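Local coordinates for protein transcriptional activator TenA-1 (Sulfolobus solfataricus P2, PDB 2QZC) that is a putative TenA-like thiaminase of the TENA/THI-4/PQQC family, probably cleaving thiamin or related pyrimidine compounds, at residues A[39-44]-A[154-159]; A[27-32]-A[145-150]. All coordinates share one frame; numbering follows the deposited sequence.

Interaction 1 of 2, residues A[39-44]-A[154-159]; sequences DIFRYY and EVYKTW
A buried aromatic cluster joins the N-terminal end of helix 38-63 to the start of helix 154-164, with Phe41 of helix 38-63 touching three residues of the other segment. The two helical segments run 27° from parallel, and their axes come no closer than 12.2 Å, so large side chains have to bridge the gap. Phe41 does most of this. Its CG lies anti to the backbone N (chi1 -173°), which sends the ring straight across to the other helix. There Tyr156 meets it tip to tip: the tyrosine edge points at one face of the phenylalanine in a T-shaped stack, planes at 77°, with Tyr156 CE1 3.5 Å from Phe41 CG. Phe41 then plays the opposite role toward Trp159, turning its own edge onto the face of the five-membered ring. That pair is almost perpendicular, and Phe41 CZ sits 3.7 Å from Trp159 CD1. Val155 runs past Phe41 in the opposite direction, its CG1 3.5 Å from Phe41 CE2. The setting is the all-helical, heme oxygenase-like fold of the TenA family, in which packing between helices builds the core. An alanine here in place of Phe41 would remove the ring that both T-shaped stacks and the Val155 contact use, and would probably loosen the packing of Tyr156 and Trp159 against helix 38-63. One turn further along, Tyr44 crosses Trp159 at about a right angle and brings its OH 3.7 Å from Trp159 CZ2. That hydroxyl is hydrogen-bonded to Tyr141 OH, while Tyr156 OH is tied to the carbonyl of Leu36, so both phenol ends are anchored beyond the two segments. Met31 of helix 26-32 packs on Phe41, Tyr156 and Trp159 alike.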
loop_
_atom_site.group_PDB
_atom_site.type_symbol
_atom_site.label_atom_id
_atom_site.label_comp_id
_atom_site.label_asym_id
_atom_site.label_seq_id
_atom_site.Cartn_x
_atom_site.Cartn_y
_atom_site.Cartn_z
ATOM N N ASP A 39 32.270 -7.887 -7.033
ATOM C CA ASP A 39 31.601 -9.190 -6.765
ATOM C C ASP A 39 30.861 -9.166 -5.412
ATOM O O ASP A 39 29.798 -9.809 -5.274
ATOM C CB ASP A 39 32.537 -10.424 -6.834
ATOM C CG ASP A 39 33.530 -10.525 -5.655
ATOM O OD1 ASP A 39 34.358 -9.606 -5.488
ATOM O OD2 ASP A 39 33.519 -11.537 -4.906
ATOM N N ILE A 40 31.428 -8.453 -4.432
ATOM C CA ILE A 40 30.784 -8.323 -3.120
ATOM C C ILE A 40 29.584 -7.416 -3.262
ATOM O O ILE A 40 28.505 -7.703 -2.688
ATOM C CB ILE A 40 31.762 -7.872 -2.033
ATOM C CG1 ILE A 40 32.722 -9.036 -1.746
ATOM C CG2 ILE A 40 31.026 -7.436 -0.749
ATOM C CD1 ILE A 40 33.815 -8.723 -0.749
ATOM N N PHE A 41 29.721 -6.312 -3.999
ATOM C CA PHE A 41 28.569 -5.433 -4.193
ATOM C C PHE A 41 27.442 -6.142 -4.933
ATOM O O PHE A 41 26.250 -5.949 -4.613
ATOM C CB PHE A 41 28.965 -4.175 -4.967
ATOM C CG PHE A 41 27.859 -3.155 -5.049
ATOM C CD1 PHE A 41 27.432 -2.502 -3.899
ATOM C CD2 PHE A 41 27.327 -2.783 -6.269
ATOM C CE1 PHE A 41 26.439 -1.548 -3.963
ATOM C CE2 PHE A 41 26.338 -1.814 -6.323
ATOM C CZ PHE A 41 25.927 -1.192 -5.167
ATOM N N ARG A 42 27.774 -7.010 -5.892
ATOM C CA ARG A 42 26.775 -7.771 -6.627
ATOM C C ARG A 42 26.017 -8.702 -5.678
ATOM O O ARG A 42 24.785 -8.755 -5.716
ATOM C CB ARG A 42 27.423 -8.569 -7.754
ATOM C CG ARG A 42 26.448 -9.279 -8.593
ATOM C CD ARG A 42 27.088 -10.033 -9.773
ATOM N NE ARG A 42 26.047 -10.724 -10.536
ATOM C CZ ARG A 42 25.622 -11.970 -10.315
ATOM N NH1 ARG A 42 26.138 -12.734 -9.365
ATOM N NH2 ARG A 42 24.654 -12.461 -11.081
ATOM N N TYR A 43 26.750 -9.398 -4.816
ATOM C CA TYR A 43 26.159 -10.303 -3.816
ATOM C C TYR A 43 25.163 -9.485 -2.968
ATOM O O TYR A 43 23.994 -9.918 -2.720
ATOM C CB TYR A 43 27.241 -10.868 -2.907
ATOM C CG TYR A 43 26.727 -11.693 -1.759
ATOM C CD1 TYR A 43 26.238 -11.093 -0.604
ATOM C CD2 TYR A 43 26.691 -13.088 -1.831
ATOM C CE1 TYR A 43 25.767 -11.850 0.442
ATOM C CE2 TYR A 43 26.218 -13.869 -0.766
ATOM C CZ TYR A 43 25.740 -13.224 0.373
ATOM O OH TYR A 43 25.267 -13.959 1.433
ATOM N N TYR A 44 25.621 -8.317 -2.501
ATOM C CA TYR A 44 24.791 -7.405 -1.683
ATOM C C TYR A 44 23.509 -7.015 -2.421
ATOM O O TYR A 44 22.384 -7.035 -1.868
ATOM C CB TYR A 44 25.591 -6.136 -1.266
ATOM C CG TYR A 44 24.699 -4.988 -0.851
ATOM C CD1 TYR A 44 24.072 -4.986 0.399
ATOM C CD2 TYR A 44 24.459 -3.934 -1.718
ATOM C CE1 TYR A 44 23.200 -3.952 0.734
ATOM C CE2 TYR A 44 23.621 -2.890 -1.375
ATOM C CZ TYR A 44 22.987 -2.914 -0.152
ATOM O OH TYR A 44 22.113 -1.883 0.159
ATOM N N GLU A 154 32.122 4.950 -10.027
ATOM C CA GLU A 154 30.881 5.250 -10.726
ATOM C C GLU A 154 29.684 4.389 -10.256
ATOM O O GLU A 154 28.563 4.900 -10.150
ATOM C CB GLU A 154 31.080 5.135 -12.236
ATOM C CG GLU A 154 29.862 5.493 -13.101
ATOM C CD GLU A 154 29.306 6.917 -12.971
ATOM O OE1 GLU A 154 29.854 7.822 -12.293
ATOM O OE2 GLU A 154 28.247 7.153 -13.601
ATOM N N VAL A 155 29.920 3.106 -10.010
ATOM C CA VAL A 155 28.852 2.200 -9.515
ATOM C C VAL A 155 28.362 2.666 -8.150
ATOM O O VAL A 155 27.147 2.803 -7.941
ATOM C CB VAL A 155 29.325 0.741 -9.480
ATOM C CG1 VAL A 155 28.340 -0.138 -8.697
ATOM C CG2 VAL A 155 29.476 0.224 -10.890
ATOM N N TYR A 156 29.283 2.951 -7.227
ATOM C CA TYR A 156 28.889 3.400 -5.877
ATOM C C TYR A 156 28.264 4.759 -5.829
ATOM O O TYR A 156 27.275 4.969 -5.122
ATOM C CB TYR A 156 30.023 3.189 -4.837
ATOM C CG TYR A 156 30.584 1.793 -4.907
ATOM C CD1 TYR A 156 29.743 0.675 -5.058
ATOM C CD2 TYR A 156 31.949 1.553 -4.840
ATOM C CE1 TYR A 156 30.235 -0.585 -5.164
ATOM C CE2 TYR A 156 32.452 0.255 -4.956
ATOM C CZ TYR A 156 31.583 -0.814 -5.123
ATOM O OH TYR A 156 32.004 -2.103 -5.236
ATOM N N LYS A 157 28.747 5.687 -6.649
ATOM C CA LYS A 157 28.124 6.996 -6.771
ATOM C C LYS A 157 26.690 6.849 -7.325
ATOM O O LYS A 157 25.760 7.515 -6.869
ATOM C CB LYS A 157 28.991 7.905 -7.691
ATOM C CG LYS A 157 28.491 9.319 -7.819
ATOM C CD LYS A 157 29.353 10.186 -8.778
ATOM C CE LYS A 157 30.711 10.468 -8.258
ATOM N NZ LYS A 157 30.754 11.272 -6.995
ATOM N N THR A 158 26.526 5.986 -8.321
ATOM C CA THR A 158 25.190 5.738 -8.911
ATOM C C THR A 158 24.222 5.170 -7.872
ATOM O O THR A 158 23.088 5.651 -7.749
ATOM C CB THR A 158 25.265 4.783 -10.111
ATOM O OG1 THR A 158 26.083 5.369 -11.145
ATOM C CG2 THR A 158 23.867 4.501 -10.700
ATOM N N TRP A 159 24.683 4.166 -7.125
ATOM C CA TRP A 159 23.854 3.586 -6.056
ATOM C C TRP A 159 23.461 4.655 -5.057
ATOM O O TRP A 159 22.277 4.790 -4.706
ATOM C CB TRP A 159 24.645 2.474 -5.361
ATOM C CG TRP A 159 23.958 1.885 -4.138
ATOM C CD1 TRP A 159 23.052 0.856 -4.114
ATOM C CD2 TRP A 159 24.179 2.261 -2.790
ATOM N NE1 TRP A 159 22.656 0.619 -2.838
ATOM C CE2 TRP A 159 23.312 1.459 -1.992
ATOM C CE3 TRP A 159 24.953 3.238 -2.165
ATOM C CZ2 TRP A 159 23.256 1.582 -0.603
ATOM C CZ3 TRP A 159 24.870 3.395 -0.808
ATOM C CH2 TRP A 159 24.033 2.547 -0.021
#

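Interaction 2 of 2, residues A[27-32]-A[145-150]; sequences FILKMR and GDYVID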
loop_
_atom_site.group_PDB
_atom_site.type_symbol
_atom_site.label_atom_id
_atom_site.label_comp_id
_atom_site.label_asym_id
_atom_site.label_seq_id
_atom_site.Cartn_x
_atom_site.Cartn_y
_atom_site.Cartn_z
ATOM N N PHE A 27 31.908 -1.956 5.036
ATOM C CA PHE A 27 31.303 -2.071 3.705
ATOM C C PHE A 27 31.107 -0.677 3.099
ATOM O O PHE A 27 31.406 -0.457 1.926
ATOM C CB PHE A 27 29.951 -2.803 3.809
ATOM C CG PHE A 27 29.297 -3.121 2.488
ATOM C CD1 PHE A 27 28.569 -2.151 1.773
ATOM C CD2 PHE A 27 29.313 -4.409 1.983
ATOM C CE1 PHE A 27 27.903 -2.469 0.576
ATOM C CE2 PHE A 27 28.662 -4.731 0.791
ATOM C CZ PHE A 27 27.960 -3.746 0.081
ATOM N N ILE A 28 30.553 0.238 3.885
ATOM C CA ILE A 28 30.304 1.617 3.460
ATOM C C ILE A 28 31.601 2.401 3.236
ATOM O O ILE A 28 31.706 3.153 2.252
ATOM C CB ILE A 28 29.415 2.341 4.491
ATOM C CG1 ILE A 28 28.013 1.704 4.422
ATOM C CG2 ILE A 28 29.394 3.881 4.289
ATOM C CD1 ILE A 28 27.190 2.015 5.690
ATOM N N LEU A 29 32.574 2.233 4.131
ATOM C CA LEU A 29 33.881 2.893 3.968
ATOM C C LEU A 29 34.542 2.452 2.676
ATOM O O LEU A 29 35.159 3.284 1.988
ATOM C CB LEU A 29 34.793 2.596 5.158
ATOM C CG LEU A 29 34.304 3.010 6.552
ATOM C CD1 LEU A 29 35.347 2.687 7.685
ATOM C CD2 LEU A 29 33.863 4.478 6.572
ATOM N N LYS A 30 34.393 1.175 2.308
ATOM C CA LYS A 30 34.965 0.643 1.067
ATOM C C LYS A 30 34.185 1.109 -0.157
ATOM O O LYS A 30 34.758 1.209 -1.245
ATOM C CB LYS A 30 35.139 -0.861 1.098
ATOM C CG LYS A 30 36.110 -1.316 2.184
ATOM C CD LYS A 30 36.407 -2.796 2.139
ATOM C CE LYS A 30 37.405 -3.128 1.020
ATOM N NZ LYS A 30 38.757 -2.436 1.145
HETATM N N MSE A 31 32.877 1.382 -0.015
HETATM C CA MSE A 31 32.136 2.028 -1.117
HETATM C C MSE A 31 32.647 3.463 -1.339
HETATM O O MSE A 31 32.838 3.899 -2.475
HETATM C CB MSE A 31 30.602 2.047 -0.905
HETATM C CG MSE A 31 29.983 0.723 -1.170
HETATM SE SE MSE A 31 28.048 0.881 -1.386
HETATM C CE MSE A 31 27.628 1.357 0.332
ATOM N N ARG A 32 32.847 4.181 -0.243
ATOM C CA ARG A 32 33.275 5.587 -0.287
ATOM C C ARG A 32 34.662 5.713 -0.914
ATOM O O ARG A 32 34.869 6.663 -1.679
ATOM C CB ARG A 32 33.264 6.223 1.107
ATOM C CG ARG A 32 33.808 7.668 1.190
ATOM C CD ARG A 32 33.028 8.627 0.377
ATOM N NE ARG A 32 33.608 9.967 0.433
ATOM C CZ ARG A 32 34.660 10.376 -0.277
ATOM N NH1 ARG A 32 35.337 9.562 -1.085
ATOM N NH2 ARG A 32 35.080 11.640 -0.148
ATOM N N GLY A 145 23.762 7.321 1.928
ATOM C CA GLY A 145 23.763 7.868 0.575
ATOM C C GLY A 145 24.431 9.229 0.517
ATOM O O GLY A 145 25.220 9.484 -0.413
ATOM N N ASP A 146 24.184 10.095 1.505
ATOM C CA ASP A 146 24.846 11.427 1.543
ATOM C C ASP A 146 26.367 11.307 1.647
ATOM O O ASP A 146 27.095 12.199 1.162
ATOM C CB ASP A 146 24.356 12.271 2.707
ATOM C CG ASP A 146 22.905 12.670 2.581
ATOM O OD1 ASP A 146 22.292 12.587 1.487
ATOM O OD2 ASP A 146 22.373 13.084 3.635
ATOM N N TYR A 147 26.856 10.252 2.279
ATOM C CA TYR A 147 28.281 10.009 2.432
ATOM C C TYR A 147 28.912 9.408 1.178
ATOM O O TYR A 147 29.918 9.907 0.640
ATOM C CB TYR A 147 28.520 9.113 3.634
ATOM C CG TYR A 147 29.959 8.791 3.919
ATOM C CD1 TYR A 147 30.852 9.772 4.308
ATOM C CD2 TYR A 147 30.417 7.486 3.836
ATOM C CE1 TYR A 147 32.204 9.438 4.587
ATOM C CE2 TYR A 147 31.731 7.145 4.110
ATOM C CZ TYR A 147 32.617 8.113 4.491
ATOM O OH TYR A 147 33.924 7.721 4.760
ATOM N N VAL A 148 28.312 8.335 0.686
ATOM C CA VAL A 148 28.850 7.578 -0.427
ATOM C C VAL A 148 28.758 8.283 -1.778
ATOM O O VAL A 148 29.521 7.934 -2.706
ATOM C CB VAL A 148 28.214 6.153 -0.450
ATOM C CG1 VAL A 148 28.675 5.261 -1.651
ATOM C CG2 VAL A 148 28.513 5.409 0.866
ATOM N N ILE A 149 27.892 9.296 -1.906
ATOM C CA ILE A 149 27.777 10.056 -3.183
ATOM C C ILE A 149 29.101 10.691 -3.610
ATOM O O ILE A 149 29.288 10.926 -4.798
ATOM C CB ILE A 149 26.620 11.110 -3.113
ATOM C CG1 ILE A 149 26.207 11.612 -4.499
ATOM C CG2 ILE A 149 26.940 12.241 -2.135
ATOM C CD1 ILE A 149 25.660 10.558 -5.417
ATOM N N ASP A 150 29.997 10.950 -2.650
ATOM C CA ASP A 150 31.316 11.511 -2.958
ATOM C C ASP A 150 32.346 10.482 -3.408
ATOM O O ASP A 150 33.502 10.846 -3.663
ATOM C CB ASP A 150 31.844 12.295 -1.764
ATOM C CG ASP A 150 30.993 13.515 -1.460
ATOM O OD1 ASP A 150 30.415 14.122 -2.390
ATOM O OD2 ASP A 150 30.900 13.858 -0.275
HETATM O O HOH W 1 31.445 12.108 1.650
#
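Arg32 lays the aliphatic part of its side chain across one face of Tyr147, with CD over the ring centre in a CH-pi contact, 4.2 Å from the centroid and 12° off the normal. Closer still, Arg32 CB is 3.5 Å from Tyr147 CE2. The arginine chain leaves with CG anti to the backbone N and bends at chi2 (61°), which carries the guanidinium past the ring to Asp150. Its face lies against the Asp150 carbonyl, but Arg32 NH1, 3.4 Å from Asp150 O, approaches at too poor an angle for a hydrogen bond. A water makes the polar link instead: it accepts from Arg32 NE and donates to Tyr147 O and, at 2.7 Å, to Asp150 OD2. The opposite charges of Arg32 and Asp150 probably attract across this bridge.

Ile28 CG2 sits at the edge of the tyrosine ring, 3.8 Å from Tyr147 CD2, and also packs on Val148 CG2. On the buried side, Met31, a selenomethionine, sets its CB 3.8 Å from Val148 CG1. Ser151, just past the second segment, hydrogen-bonds through OG to the Met31 carbonyl. This is helix-end packing within the all-helical heme oxygenase-like fold: short helix 26-32 rests on the C-terminal end of helix 127-148, while Ile28 touches Trp203 of helix 186-208 and Met31 reaches helices 38-63 and 154-164.

In the fold
After two short helices, 6-14 and 18-23, the chain enters helix 26-32, then helix 38-63; a good hundred residues after 39-44 comes 145-150, at the end of helix 127-148, and then helix 154-164. Interaction 2 closes the loop from 27-32 to 145-150, and interaction 1 the loop from 39-44 to 154-159. The segments alternate along the chain, so the two loops cross rather than nest, and two consecutive helices are matched to two later ones. With centres 10 Å apart, the contacts merge: Met31 CE packs on Trp159 CZ3, Phe27 CZ on Tyr44 CG, and Lys157 NZ probably hydrogen-bonds Ile149 O. All four helices are thereby tied together on one side of the helical bundle.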